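Local coordinates for protein Alp7A (PDB 5EC0) that probably assembles into actin-like filaments that segregate plasmids in Bacillus subtilis, and binds ADP, at residues N29-S34 with Y68-E73; Y124-L129 with Y367-L372; L152-V157 with E167-V172; K275-R280 with D290-I295. All coordinates share one frame; numbering follows the deposited sequence.

Interaction 1 of 4, residues N29-S34 with Y68-E73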
loop_
_atom_site.group_PDB
_atom_site.type_symbol
_atom_site.label_atom_id
_atom_site.label_comp_id
_atom_site.label_asym_id
_atom_site.label_seq_id
_atom_site.Cartn_x
_atom_site.Cartn_y
_atom_site.Cartn_z
ATOM N N ASN A 29 10.419 1.068 6.561
ATOM C CA ASN A 29 11.480 0.798 7.534
ATOM C C ASN A 29 11.185 1.176 8.973
ATOM O O ASN A 29 10.758 2.294 9.262
ATOM C CB ASN A 29 12.757 1.516 7.112
ATOM C CG ASN A 29 13.133 1.215 5.690
ATOM O OD1 ASN A 29 12.884 2.016 4.789
ATOM N ND2 ASN A 29 13.714 0.042 5.469
ATOM N N VAL A 30 11.423 0.220 9.866
ATOM C CA VAL A 30 11.402 0.442 11.307
ATOM C C VAL A 30 12.680 -0.144 11.891
ATOM O O VAL A 30 12.928 -1.344 11.763
ATOM C CB VAL A 30 10.195 -0.212 11.988
ATOM C CG1 VAL A 30 10.359 -0.169 13.517
ATOM C CG2 VAL A 30 8.898 0.454 11.560
ATOM N N VAL A 31 13.499 0.696 12.517
ATOM C CA VAL A 31 14.728 0.216 13.125
ATOM C C VAL A 31 14.678 0.392 14.636
ATOM O O VAL A 31 14.479 1.499 15.134
ATOM C CB VAL A 31 15.960 0.941 12.546
ATOM C CG1 VAL A 31 17.203 0.617 13.346
ATOM C CG2 VAL A 31 16.159 0.547 11.091
ATOM N N GLU A 32 14.837 -0.705 15.367
ATOM C CA GLU A 32 14.835 -0.628 16.816
ATOM C C GLU A 32 16.214 -0.299 17.339
ATOM O O GLU A 32 17.209 -0.944 16.987
ATOM C CB GLU A 32 14.343 -1.928 17.444
ATOM C CG GLU A 32 14.507 -1.940 18.962
ATOM C CD GLU A 32 13.732 -3.056 19.650
ATOM O OE1 GLU A 32 13.499 -2.944 20.870
ATOM O OE2 GLU A 32 13.362 -4.045 18.983
ATOM N N ILE A 33 16.271 0.718 18.186
ATOM C CA ILE A 33 17.526 1.152 18.775
ATOM C C ILE A 33 17.388 1.150 20.295
ATOM O O ILE A 33 16.298 0.945 20.814
ATOM C CB ILE A 33 17.908 2.549 18.271
ATOM C CG1 ILE A 33 16.868 3.573 18.744
ATOM C CG2 ILE A 33 17.977 2.552 16.741
ATOM C CD1 ILE A 33 17.126 4.994 18.283
ATOM N N SER A 34 18.479 1.395 21.011
ATOM C CA SER A 34 18.434 1.354 22.472
ATOM C C SER A 34 18.102 2.731 23.034
ATOM O O SER A 34 18.034 3.708 22.289
ATOM C CB SER A 34 19.763 0.854 23.046
ATOM O OG SER A 34 20.768 1.847 22.929
ATOM N N TYR A 68 12.507 1.627 21.785
ATOM C CA TYR A 68 12.785 2.838 21.012
ATOM C C TYR A 68 12.946 2.519 19.514
ATOM O O TYR A 68 13.714 1.630 19.140
ATOM C CB TYR A 68 14.044 3.535 21.579
ATOM C CG TYR A 68 13.906 3.908 23.046
ATOM C CD1 TYR A 68 14.139 2.977 24.055
ATOM C CD2 TYR A 68 13.509 5.188 23.424
ATOM C CE1 TYR A 68 13.987 3.315 25.400
ATOM C CE2 TYR A 68 13.367 5.537 24.757
ATOM C CZ TYR A 68 13.602 4.601 25.741
ATOM O OH TYR A 68 13.448 4.956 27.066
ATOM N N PHE A 69 12.219 3.235 18.665
ATOM C CA PHE A 69 12.190 2.928 17.235
ATOM C C PHE A 69 12.396 4.141 16.346
ATOM O O PHE A 69 11.791 5.189 16.562
ATOM C CB PHE A 69 10.852 2.275 16.826
ATOM C CG PHE A 69 10.506 1.044 17.610
ATOM C CD1 PHE A 69 9.790 1.139 18.800
ATOM C CD2 PHE A 69 10.894 -0.208 17.162
ATOM C CE1 PHE A 69 9.478 0.004 19.539
ATOM C CE2 PHE A 69 10.586 -1.350 17.894
ATOM C CZ PHE A 69 9.879 -1.243 19.085
ATOM N N LEU A 70 13.234 3.968 15.330
ATOM C CA LEU A 70 13.283 4.864 14.186
ATOM C C LEU A 70 12.258 4.381 13.173
ATOM O O LEU A 70 12.216 3.195 12.854
ATOM C CB LEU A 70 14.686 4.893 13.560
ATOM C CG LEU A 70 15.837 5.312 14.479
ATOM C CD1 LEU A 70 17.227 5.037 13.863
ATOM C CD2 LEU A 70 15.693 6.783 14.841
ATOM N N VAL A 71 11.439 5.298 12.666
ATOM C CA VAL A 71 10.355 4.961 11.754
ATOM C C VAL A 71 10.411 5.769 10.464
ATOM O O VAL A 71 10.619 6.981 10.490
ATOM C CB VAL A 71 8.980 5.218 12.394
ATOM C CG1 VAL A 71 7.871 4.835 11.428
ATOM C CG2 VAL A 71 8.858 4.514 13.758
ATOM N N GLY A 72 10.193 5.106 9.336
ATOM C CA GLY A 72 10.120 5.806 8.069
ATOM C C GLY A 72 11.483 6.260 7.584
ATOM O O GLY A 72 12.486 5.552 7.748
ATOM N N GLU A 73 11.511 7.451 6.993
ATOM C CA GLU A 73 12.712 7.979 6.358
ATOM C C GLU A 73 13.878 8.133 7.335
ATOM O O GLU A 73 15.033 8.049 6.924
ATOM C CB GLU A 73 12.408 9.326 5.691
ATOM C CG GLU A 73 13.477 9.809 4.722
ATOM C CD GLU A 73 13.676 8.866 3.538
ATOM O OE1 GLU A 73 12.662 8.444 2.937
ATOM O OE2 GLU A 73 14.845 8.558 3.205
HETATM O O HOH W 1 14.515 -0.598 22.042
#
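L70 and I33 meet on one face of an antiparallel strand pair and, with Y68, exemplify how side chains fill in a ladder that the backbone has set up. Both backbone polar groups of L70 are engaged by V31: L70 N donates to V31 O at 2.8 Å, and L70 O accepts from V31 N. From this hydrogen-bonded pair the leucine reaches its diagonal neighbour. Its CD1 lies 3.9 Å from I33 CG2, while I33 CD1 touches L70 CG, the two side chains crossing at about a right angle. I33 CG1 stands between its own backbone N and carbonyl carbon (chi1 64°), which brings it to 4.0 Å from Y68 CB.

Y68 joins in through its root more than its ring. Y68 O accepts a hydrogen bond from I33 N at 2.9 Å, and I33 O lies at the ring's edge, near its plane. A water accepts from Y68 N and donates to both I33 O (2.7 Å) and E32 OE1; the other carboxylate oxygen of E32 forms a salt bridge with R67. On the sheet face that carries V30, E32 and F69, V30 CG1 comes to 3.7 Å from F69 CD2 and E32 CB to 3.8 Å from F69 CE2. The bond from G72 N to N29 O, 2.9 Å, continues the run of bonds at the V30 end.

This pairing belongs to the large mixed sheet of the actin-like fold. Strand 56-62 bonds to the far edge of strand 65-71, helix 95-112 packs on V30, F69 and V71, and the short helix 35-38 meets I33 and Y68.

Interaction 2 of 4, residues Y124-L129 with Y367-L372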
loop_
_atom_site.group_PDB
_atom_site.type_symbol
_atom_site.label_atom_id
_atom_site.label_comp_id
_atom_site.label_asym_id
_atom_site.label_seq_id
_atom_site.Cartn_x
_atom_site.Cartn_y
_atom_site.Cartn_z
ATOM N N TYR A 124 -13.185 4.543 13.755
ATOM C CA TYR A 124 -13.151 3.398 12.864
ATOM C C TYR A 124 -11.781 3.258 12.199
ATOM O O TYR A 124 -11.409 4.070 11.354
ATOM C CB TYR A 124 -14.253 3.528 11.805
ATOM C CG TYR A 124 -14.522 2.251 11.051
ATOM C CD1 TYR A 124 -15.036 1.133 11.707
ATOM C CD2 TYR A 124 -14.289 2.162 9.677
ATOM C CE1 TYR A 124 -15.305 -0.052 11.023
ATOM C CE2 TYR A 124 -14.552 0.974 8.981
ATOM C CZ TYR A 124 -15.055 -0.126 9.661
ATOM O OH TYR A 124 -15.320 -1.291 8.984
ATOM N N PHE A 125 -11.026 2.252 12.629
ATOM C CA PHE A 125 -9.727 1.929 12.048
ATOM C C PHE A 125 -9.913 0.761 11.105
ATOM O O PHE A 125 -10.616 -0.206 11.430
ATOM C CB PHE A 125 -8.700 1.578 13.140
ATOM C CG PHE A 125 -7.347 1.128 12.608
ATOM C CD1 PHE A 125 -7.100 -0.208 12.311
ATOM C CD2 PHE A 125 -6.309 2.048 12.435
ATOM C CE1 PHE A 125 -5.861 -0.614 11.834
ATOM C CE2 PHE A 125 -5.072 1.646 11.957
ATOM C CZ PHE A 125 -4.845 0.327 11.658
ATOM N N GLN A 126 -9.262 0.830 9.951
ATOM C CA GLN A 126 -9.380 -0.236 8.992
ATOM C C GLN A 126 -8.033 -0.473 8.318
ATOM O O GLN A 126 -7.325 0.473 7.921
ATOM C CB GLN A 126 -10.471 0.109 7.970
ATOM C CG GLN A 126 -11.149 -1.060 7.356
ATOM C CD GLN A 126 -12.271 -0.667 6.409
ATOM O OE1 GLN A 126 -13.167 -1.469 6.151
ATOM N NE2 GLN A 126 -12.217 0.558 5.870
ATOM N N THR A 127 -7.663 -1.740 8.227
ATOM C CA THR A 127 -6.497 -2.134 7.455
ATOM C C THR A 127 -6.850 -3.425 6.699
ATOM O O THR A 127 -8.039 -3.704 6.449
ATOM C CB THR A 127 -5.227 -2.283 8.354
ATOM O OG1 THR A 127 -4.085 -2.530 7.530
ATOM C CG2 THR A 127 -5.369 -3.405 9.410
ATOM N N MET A 128 -5.845 -4.195 6.301
ATOM C CA MET A 128 -6.098 -5.396 5.509
ATOM C C MET A 128 -4.894 -6.327 5.592
ATOM O O MET A 128 -3.848 -5.936 6.106
ATOM C CB MET A 128 -6.418 -5.028 4.045
ATOM C CG MET A 128 -5.577 -3.883 3.516
ATOM S SD MET A 128 -6.040 -3.213 1.902
ATOM C CE MET A 128 -4.998 -1.766 1.872
ATOM N N LEU A 129 -5.048 -7.556 5.105
ATOM C CA LEU A 129 -3.949 -8.531 5.081
ATOM C C LEU A 129 -3.669 -9.039 3.665
ATOM O O LEU A 129 -4.597 -9.239 2.882
ATOM C CB LEU A 129 -4.259 -9.724 5.984
ATOM C CG LEU A 129 -4.134 -9.507 7.491
ATOM C CD1 LEU A 129 -4.414 -10.814 8.199
ATOM C CD2 LEU A 129 -2.746 -8.982 7.825
ATOM N N TYR A 367 -8.034 2.895 -1.381
ATOM C CA TYR A 367 -9.253 3.542 -1.821
ATOM C C TYR A 367 -10.461 2.642 -1.601
ATOM O O TYR A 367 -11.554 3.118 -1.292
ATOM C CB TYR A 367 -9.138 3.933 -3.300
ATOM C CG TYR A 367 -8.422 5.246 -3.515
ATOM C CD1 TYR A 367 -7.805 5.901 -2.454
ATOM C CD2 TYR A 367 -8.388 5.850 -4.771
ATOM C CE1 TYR A 367 -7.158 7.112 -2.639
ATOM C CE2 TYR A 367 -7.758 7.069 -4.962
ATOM C CZ TYR A 367 -7.143 7.691 -3.895
ATOM O OH TYR A 367 -6.510 8.896 -4.078
ATOM N N GLY A 368 -10.243 1.341 -1.749
ATOM C CA GLY A 368 -11.263 0.354 -1.467
ATOM C C GLY A 368 -11.605 0.370 0.008
ATOM O O GLY A 368 -12.772 0.303 0.378
ATOM N N LEU A 369 -10.586 0.472 0.860
ATOM C CA LEU A 369 -10.844 0.650 2.283
ATOM C C LEU A 369 -11.627 1.939 2.516
ATOM O O LEU A 369 -12.566 1.965 3.307
ATOM C CB LEU A 369 -9.550 0.689 3.093
ATOM C CG LEU A 369 -8.747 -0.602 3.252
ATOM C CD1 LEU A 369 -7.589 -0.428 4.251
ATOM C CD2 LEU A 369 -9.655 -1.799 3.645
ATOM N N GLU A 370 -11.228 3.015 1.845
ATOM C CA GLU A 370 -11.881 4.298 2.067
ATOM C C GLU A 370 -13.399 4.201 1.770
ATOM O O GLU A 370 -14.230 4.639 2.565
ATOM C CB GLU A 370 -11.214 5.388 1.220
ATOM C CG GLU A 370 -11.830 6.782 1.376
ATOM C CD GLU A 370 -11.644 7.392 2.771
ATOM O OE1 GLU A 370 -10.740 6.950 3.511
ATOM O OE2 GLU A 370 -12.407 8.319 3.124
ATOM N N VAL A 371 -13.741 3.600 0.637
ATOM C CA VAL A 371 -15.133 3.362 0.264
ATOM C C VAL A 371 -15.866 2.566 1.346
ATOM O O VAL A 371 -16.988 2.907 1.727
ATOM C CB VAL A 371 -15.234 2.591 -1.087
ATOM C CG1 VAL A 371 -16.637 1.935 -1.268
ATOM C CG2 VAL A 371 -14.893 3.482 -2.269
ATOM N N LEU A 372 -15.239 1.501 1.846
ATOM C CA LEU A 372 -15.893 0.707 2.881
ATOM C C LEU A 372 -16.085 1.523 4.162
ATOM O O LEU A 372 -17.077 1.361 4.856
ATOM C CB LEU A 372 -15.113 -0.572 3.162
ATOM C CG LEU A 372 -15.272 -1.613 2.043
ATOM C CD1 LEU A 372 -14.562 -2.918 2.386
ATOM C CD2 LEU A 372 -16.777 -1.861 1.720
#
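Q126 reaches from its strand to the backbone of L369, a small example of a polar side chain working inside a largely apolar strand-helix contact. Its CG is anti to the backbone N (chi1 -152°) and the chain beyond is extended, so the amide arrives at the helix. NE2 is 2.9 Å from L369 O, but the N-H···O angle of 125° makes this a weak hydrogen bond. OE1 rests against L372 CB at 3.7 Å, the two side chains crossing at about a right angle. Further partners complete the amide: R178 NE donates to OE1, and N7 OD1 accepts from NE2.

T127 turns its side chain away from the helix, and OG1 bonds to V8 O of strand 2-10; what faces the helix is its carbonyl, with L369 CD2 3.8 Å from T127 O.

M128 again points toward the helix. Its thioether end lies against the L369 branch, with CE 3.8 Å from L369 CD1 and SD 4.0 Å from L369 CG. L369 thus fits in between Q126 and M128, touching the glutamine through CD2 and the methionine through CD1 and CG.

Strand 119-129 and helix 364-386 are thereby joined in the buried middle of the protein, the side chain of M128 about 7 Å from the bound magnesium ion. The chemistry implies a contact made mainly by packing: L369 lies on both the Q126 chain and M128, and the weak NE2 bond is a minor polar addition from an amide also bonded to N7 and R178.

Interaction 3 of 4, residues L152-V157 with E167-V172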
loop_
_atom_site.group_PDB
_atom_site.type_symbol
_atom_site.label_atom_id
_atom_site.label_comp_id
_atom_site.label_asym_id
_atom_site.label_seq_id
_atom_site.Cartn_x
_atom_site.Cartn_y
_atom_site.Cartn_z
ATOM N N LEU A 152 -7.412 -2.377 17.881
ATOM C CA LEU A 152 -8.510 -2.060 18.802
ATOM C C LEU A 152 -8.013 -1.703 20.213
ATOM O O LEU A 152 -7.058 -2.301 20.726
ATOM C CB LEU A 152 -9.489 -3.246 18.894
ATOM C CG LEU A 152 -10.876 -2.973 19.476
ATOM C CD1 LEU A 152 -11.581 -1.921 18.624
ATOM C CD2 LEU A 152 -11.726 -4.250 19.556
ATOM N N GLY A 153 -8.668 -0.731 20.843
ATOM C CA GLY A 153 -8.342 -0.368 22.213
ATOM C C GLY A 153 -7.384 0.808 22.372
ATOM O O GLY A 153 -7.176 1.618 21.448
ATOM N N THR A 154 -6.788 0.872 23.558
ATOM C CA THR A 154 -5.988 1.999 24.007
ATOM C C THR A 154 -4.486 1.725 23.895
ATOM O O THR A 154 -3.996 0.700 24.366
ATOM C CB THR A 154 -6.325 2.334 25.465
ATOM O OG1 THR A 154 -7.732 2.574 25.578
ATOM C CG2 THR A 154 -5.537 3.564 25.944
ATOM N N HIS A 155 -3.769 2.642 23.265
ATOM C CA HIS A 155 -2.322 2.527 23.129
ATOM C C HIS A 155 -1.645 3.823 23.510
ATOM O O HIS A 155 -2.253 4.888 23.446
ATOM C CB HIS A 155 -1.938 2.167 21.699
ATOM C CG HIS A 155 -2.843 1.148 21.079
ATOM N ND1 HIS A 155 -2.767 -0.193 21.384
ATOM C CD2 HIS A 155 -3.833 1.277 20.170
ATOM C CE1 HIS A 155 -3.682 -0.849 20.688
ATOM N NE2 HIS A 155 -4.338 0.021 19.941
ATOM N N GLN A 156 -0.379 3.741 23.887
ATOM C CA GLN A 156 0.395 4.962 24.057
ATOM C C GLN A 156 1.657 4.960 23.235
ATOM O O GLN A 156 2.270 3.915 23.008
ATOM C CB GLN A 156 0.750 5.173 25.514
ATOM C CG GLN A 156 -0.446 5.302 26.396
ATOM C CD GLN A 156 -0.047 5.649 27.794
ATOM O OE1 GLN A 156 0.475 4.807 28.526
ATOM N NE2 GLN A 156 -0.257 6.904 28.172
ATOM N N VAL A 157 2.044 6.145 22.789
ATOM C CA VAL A 157 3.324 6.308 22.136
ATOM C C VAL A 157 3.930 7.651 22.545
ATOM O O VAL A 157 3.204 8.637 22.733
ATOM C CB VAL A 157 3.186 6.197 20.598
ATOM C CG1 VAL A 157 2.205 7.236 20.061
ATOM C CG2 VAL A 157 4.561 6.316 19.913
ATOM N N GLU A 167 3.760 12.187 25.306
ATOM C CA GLU A 167 3.169 10.855 25.255
ATOM C C GLU A 167 1.704 10.952 24.817
ATOM O O GLU A 167 0.871 11.579 25.479
ATOM C CB GLU A 167 3.269 10.138 26.601
ATOM C CG GLU A 167 2.937 8.661 26.500
ATOM C CD GLU A 167 3.156 7.917 27.805
ATOM O OE1 GLU A 167 2.967 8.533 28.884
ATOM O OE2 GLU A 167 3.522 6.718 27.746
ATOM N N LEU A 168 1.399 10.321 23.695
ATOM C CA LEU A 168 0.072 10.397 23.127
ATOM C C LEU A 168 -0.695 9.129 23.474
ATOM O O LEU A 168 -0.211 8.012 23.226
ATOM C CB LEU A 168 0.174 10.582 21.610
ATOM C CG LEU A 168 -0.984 11.077 20.751
ATOM C CD1 LEU A 168 -1.232 12.550 20.974
ATOM C CD2 LEU A 168 -0.648 10.819 19.290
ATOM N N THR A 169 -1.874 9.288 24.069
ATOM C CA THR A 169 -2.784 8.146 24.209
ATOM C C THR A 169 -3.688 8.064 22.981
ATOM O O THR A 169 -4.329 9.049 22.608
ATOM C CB THR A 169 -3.635 8.236 25.481
ATOM O OG1 THR A 169 -2.775 8.334 26.613
ATOM C CG2 THR A 169 -4.505 7.008 25.651
ATOM N N ILE A 170 -3.720 6.891 22.353
ATOM C CA ILE A 170 -4.522 6.656 21.152
ATOM C C ILE A 170 -5.572 5.571 21.418
ATOM O O ILE A 170 -5.226 4.426 21.727
ATOM C CB ILE A 170 -3.629 6.235 19.940
ATOM C CG1 ILE A 170 -2.645 7.353 19.589
ATOM C CG2 ILE A 170 -4.460 5.874 18.734
ATOM C CD1 ILE A 170 -1.432 6.867 18.794
ATOM N N LYS A 171 -6.847 5.943 21.292
ATOM C CA LYS A 171 -7.960 5.031 21.556
ATOM C C LYS A 171 -8.715 4.679 20.293
ATOM O O LYS A 171 -9.346 5.535 19.667
ATOM C CB LYS A 171 -8.929 5.626 22.579
ATOM C CG LYS A 171 -8.348 5.684 23.997
ATOM C CD LYS A 171 -9.156 6.612 24.889
ATOM C CE LYS A 171 -8.667 6.561 26.320
ATOM N NZ LYS A 171 -9.300 7.624 27.148
ATOM N N VAL A 172 -8.643 3.408 19.922
ATOM C CA VAL A 172 -9.324 2.925 18.723
ATOM C C VAL A 172 -10.614 2.248 19.138
ATOM O O VAL A 172 -10.587 1.183 19.760
ATOM C CB VAL A 172 -8.440 1.953 17.930
ATOM C CG1 VAL A 172 -9.247 1.298 16.787
ATOM C CG2 VAL A 172 -7.192 2.686 17.411
#
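G153 and V172 exchange a pair of backbone hydrogen bonds at one end of a beta hairpin, a textbook antiparallel ladder formed by strands 153-159 and 166-179. V172 N donates to G153 O at 2.8 Å in a straight line, although it stands above that carbonyl's plane, whereas G153 N meets V172 O on a lone pair. H155 with I170 and V157 with L168 repeat the reciprocal pattern, the bond from L168 N to V157 O being 2.6 Å.

A side-chain bond lies outside this ladder: Q156 NE2 donates to T169 OG1 at 3.3 Å, tilted from the amide plane. The same amide stacks on the carboxylate of E167, the planes 20° apart and Q156 NE2 3.6 Å from E167 CD. Further along this face T154 CG2 touches T169 CG2, and T154 lies side by side with K171, whose NZ reaches E119 in a salt bridge.

The face bearing H155, V157, L168, I170 and V172 looks toward helix 95-112 and is mostly apolar; H155 NE2 bonds to F151 O and its ring meets Y98 edge-to-face. Here V157 CG1, lying between its own N and carbonyl carbon (chi1 58°), is 3.9 Å from I170 CD1.

Interaction 4 of 4, residues K275-R280 with D290-I295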
loop_
_atom_site.group_PDB
_atom_site.type_symbol
_atom_site.label_atom_id
_atom_site.label_comp_id
_atom_site.label_asym_id
_atom_site.label_seq_id
_atom_site.Cartn_x
_atom_site.Cartn_y
_atom_site.Cartn_z
ATOM N N LYS A 275 7.381 9.446 -19.223
ATOM C CA LYS A 275 7.878 10.427 -20.181
ATOM C C LYS A 275 8.761 9.764 -21.239
ATOM O O LYS A 275 9.251 8.648 -21.056
ATOM C CB LYS A 275 8.623 11.570 -19.481
ATOM C CG LYS A 275 9.712 11.173 -18.512
ATOM C CD LYS A 275 10.325 12.428 -17.892
ATOM C CE LYS A 275 10.650 12.247 -16.414
ATOM N NZ LYS A 275 10.868 13.547 -15.714
ATOM N N THR A 276 8.931 10.466 -22.356
ATOM C CA THR A 276 9.584 9.923 -23.541
ATOM C C THR A 276 11.051 9.584 -23.310
ATOM O O THR A 276 11.572 8.616 -23.864
ATOM C CB THR A 276 9.492 10.912 -24.715
ATOM O OG1 THR A 276 9.768 12.236 -24.236
ATOM C CG2 THR A 276 8.102 10.884 -25.328
ATOM N N LYS A 277 11.715 10.395 -22.499
ATOM C CA LYS A 277 13.125 10.186 -22.215
ATOM C C LYS A 277 13.310 9.899 -20.729
ATOM O O LYS A 277 12.853 10.666 -19.880
ATOM C CB LYS A 277 13.946 11.410 -22.639
ATOM C CG LYS A 277 15.250 11.082 -23.361
ATOM C CD LYS A 277 15.950 12.342 -23.873
ATOM C CE LYS A 277 16.940 12.016 -24.978
ATOM N NZ LYS A 277 17.617 13.224 -25.539
ATOM N N MET A 278 13.962 8.785 -20.415
ATOM C CA MET A 278 14.289 8.472 -19.029
ATOM C C MET A 278 15.756 8.834 -18.786
ATOM O O MET A 278 16.671 8.062 -19.099
ATOM C CB MET A 278 14.001 7.005 -18.719
ATOM C CG MET A 278 12.580 6.599 -19.068
ATOM S SD MET A 278 12.083 4.938 -18.542
ATOM C CE MET A 278 12.338 5.056 -16.770
ATOM N N GLU A 279 15.967 10.029 -18.242
ATOM C CA GLU A 279 17.303 10.604 -18.146
ATOM C C GLU A 279 17.829 10.651 -16.716
ATOM O O GLU A 279 17.156 11.138 -15.804
ATOM C CB GLU A 279 17.313 12.008 -18.748
ATOM C CG GLU A 279 17.264 12.023 -20.264
ATOM C CD GLU A 279 17.994 13.215 -20.865
ATOM O OE1 GLU A 279 17.419 14.323 -20.872
ATOM O OE2 GLU A 279 19.137 13.043 -21.338
ATOM N N ARG A 280 19.040 10.128 -16.546
ATOM C CA ARG A 280 19.740 10.113 -15.270
ATOM C C ARG A 280 20.668 11.327 -15.191
ATOM O O ARG A 280 21.422 11.611 -16.138
ATOM C CB ARG A 280 20.512 8.795 -15.107
ATOM C CG ARG A 280 21.314 8.641 -13.820
ATOM C CD ARG A 280 20.416 8.671 -12.597
ATOM N NE ARG A 280 20.983 7.925 -11.475
ATOM C CZ ARG A 280 20.436 7.870 -10.262
ATOM N NH1 ARG A 280 19.306 8.522 -10.007
ATOM N NH2 ARG A 280 21.019 7.162 -9.301
ATOM N N ASP A 290 20.889 8.928 -21.204
ATOM C CA ASP A 290 19.601 8.394 -21.630
ATOM C C ASP A 290 19.572 6.893 -21.352
ATOM O O ASP A 290 20.311 6.127 -21.969
ATOM C CB ASP A 290 19.342 8.676 -23.120
ATOM C CG ASP A 290 17.914 8.337 -23.552
ATOM O OD1 ASP A 290 17.269 7.489 -22.908
ATOM O OD2 ASP A 290 17.439 8.903 -24.558
ATOM N N LEU A 291 18.727 6.490 -20.410
ATOM C CA LEU A 291 18.631 5.092 -20.016
ATOM C C LEU A 291 17.334 4.463 -20.522
ATOM O O LEU A 291 17.020 3.344 -20.150
ATOM C CB LEU A 291 18.711 4.960 -18.489
ATOM C CG LEU A 291 20.017 5.380 -17.810
ATOM C CD1 LEU A 291 19.942 5.184 -16.301
ATOM C CD2 LEU A 291 21.177 4.607 -18.381
ATOM N N THR A 292 16.602 5.186 -21.369
ATOM C CA THR A 292 15.246 4.800 -21.774
ATOM C C THR A 292 15.133 3.413 -22.393
ATOM O O THR A 292 14.298 2.611 -21.970
ATOM C CB THR A 292 14.646 5.793 -22.791
ATOM O OG1 THR A 292 14.795 7.139 -22.311
ATOM C CG2 THR A 292 13.168 5.489 -23.015
ATOM N N ASP A 293 15.949 3.146 -23.406
ATOM C CA ASP A 293 15.905 1.867 -24.115
ATOM C C ASP A 293 16.137 0.687 -23.177
ATOM O O ASP A 293 15.429 -0.323 -23.248
ATOM C CB ASP A 293 16.948 1.819 -25.245
ATOM C CG ASP A 293 16.553 2.644 -26.458
ATOM O OD1 ASP A 293 15.356 2.997 -26.597
ATOM O OD2 ASP A 293 17.454 2.922 -27.287
ATOM N N ILE A 294 17.133 0.818 -22.307
ATOM C CA ILE A 294 17.515 -0.271 -21.423
ATOM C C ILE A 294 16.367 -0.606 -20.486
ATOM O O ILE A 294 16.074 -1.774 -20.210
ATOM C CB ILE A 294 18.775 0.085 -20.610
ATOM C CG1 ILE A 294 19.997 0.127 -21.537
ATOM C CG2 ILE A 294 18.982 -0.901 -19.451
ATOM C CD1 ILE A 294 21.294 0.344 -20.822
ATOM N N ILE A 295 15.693 0.434 -20.027
ATOM C CA ILE A 295 14.673 0.262 -19.026
ATOM C C ILE A 295 13.347 -0.257 -19.612
ATOM O O ILE A 295 12.806 -1.238 -19.111
ATOM C CB ILE A 295 14.467 1.570 -18.275
ATOM C CG1 ILE A 295 15.751 1.891 -17.490
ATOM C CG2 ILE A 295 13.278 1.459 -17.354
ATOM C CD1 ILE A 295 15.690 3.130 -16.656
#
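T292 and M278 cross obliquely, and their contact is a worked case of a threonine serving as a two-way junction at the start of a helix. T292 OG1 is anti to its own carbonyl carbon (chi1 -50°). It accepts from M278 N at 2.6 Å in an almost straight bond, 176°, and donates a hydrogen bond to D290 OD1. That same oxygen also accepts from T292 N at 2.8 Å, closing an Asx turn that leads the chain into helix 292-313. D290 OD1 thus holds two donors, one nearly along its C-O axis and one on the syn side. Alongside, L291 N donates to M278 O at 2.9 Å, so both backbone polar groups of M278 are used.

The methionine bends at its last torsion (chi3 59°), placing CE 3.8 Å from I295 CG2 one turn into the helix; these two side chains also cross obliquely. K277 passes D290 at about a right angle, its CG and CE lying near D290 OD2. K277 NZ itself is 4.4 Å from D290 OD2, too far for a salt bridge. Beyond M278, R280 CB touches L291 CD1 at 3.8 Å, while R280 NH2 bonds to H258 O. F268 of helix 262-272, which also carries ADP-binding residues, touches M278, R280 and I295.

Chemically, the carboxylate fixes the threonine hydroxyl as an acceptor for the backbone of M278, just before strand 279-281, and the nearby lysine probably adds some electrostatic stabilisation to D290. A chain of hydrogen bonds, M278 N to T292 OG1 to D290 OD1, thus joins this loop to the helix start beside the M278-I295 contact.

Three of the four contacts share one large mixed sheet. Interaction 1 pairs strands 22-33 and 65-71, interaction 3 pairs 153-159 and 166-179, and interaction 2 sets helix 364-386 against strand 119-129, the neighbour of 166-179. Interactions 2 and 3, with centres 19 Å apart, touch where F125 CB lies 3.7 Å from V172 CG1. Interaction 4 stands apart in the C-terminal domain, its centre 47 Å from that of interaction 3. Along the chain interaction 1 closes first, and interaction 2 then spans both interactions 3 and 4. Because helix 364-386, late in the chain, packs on the large mixed sheet, interaction 2 ties together distant sequence near the nucleotide, the M128 side chain being about 9 Å from ADP.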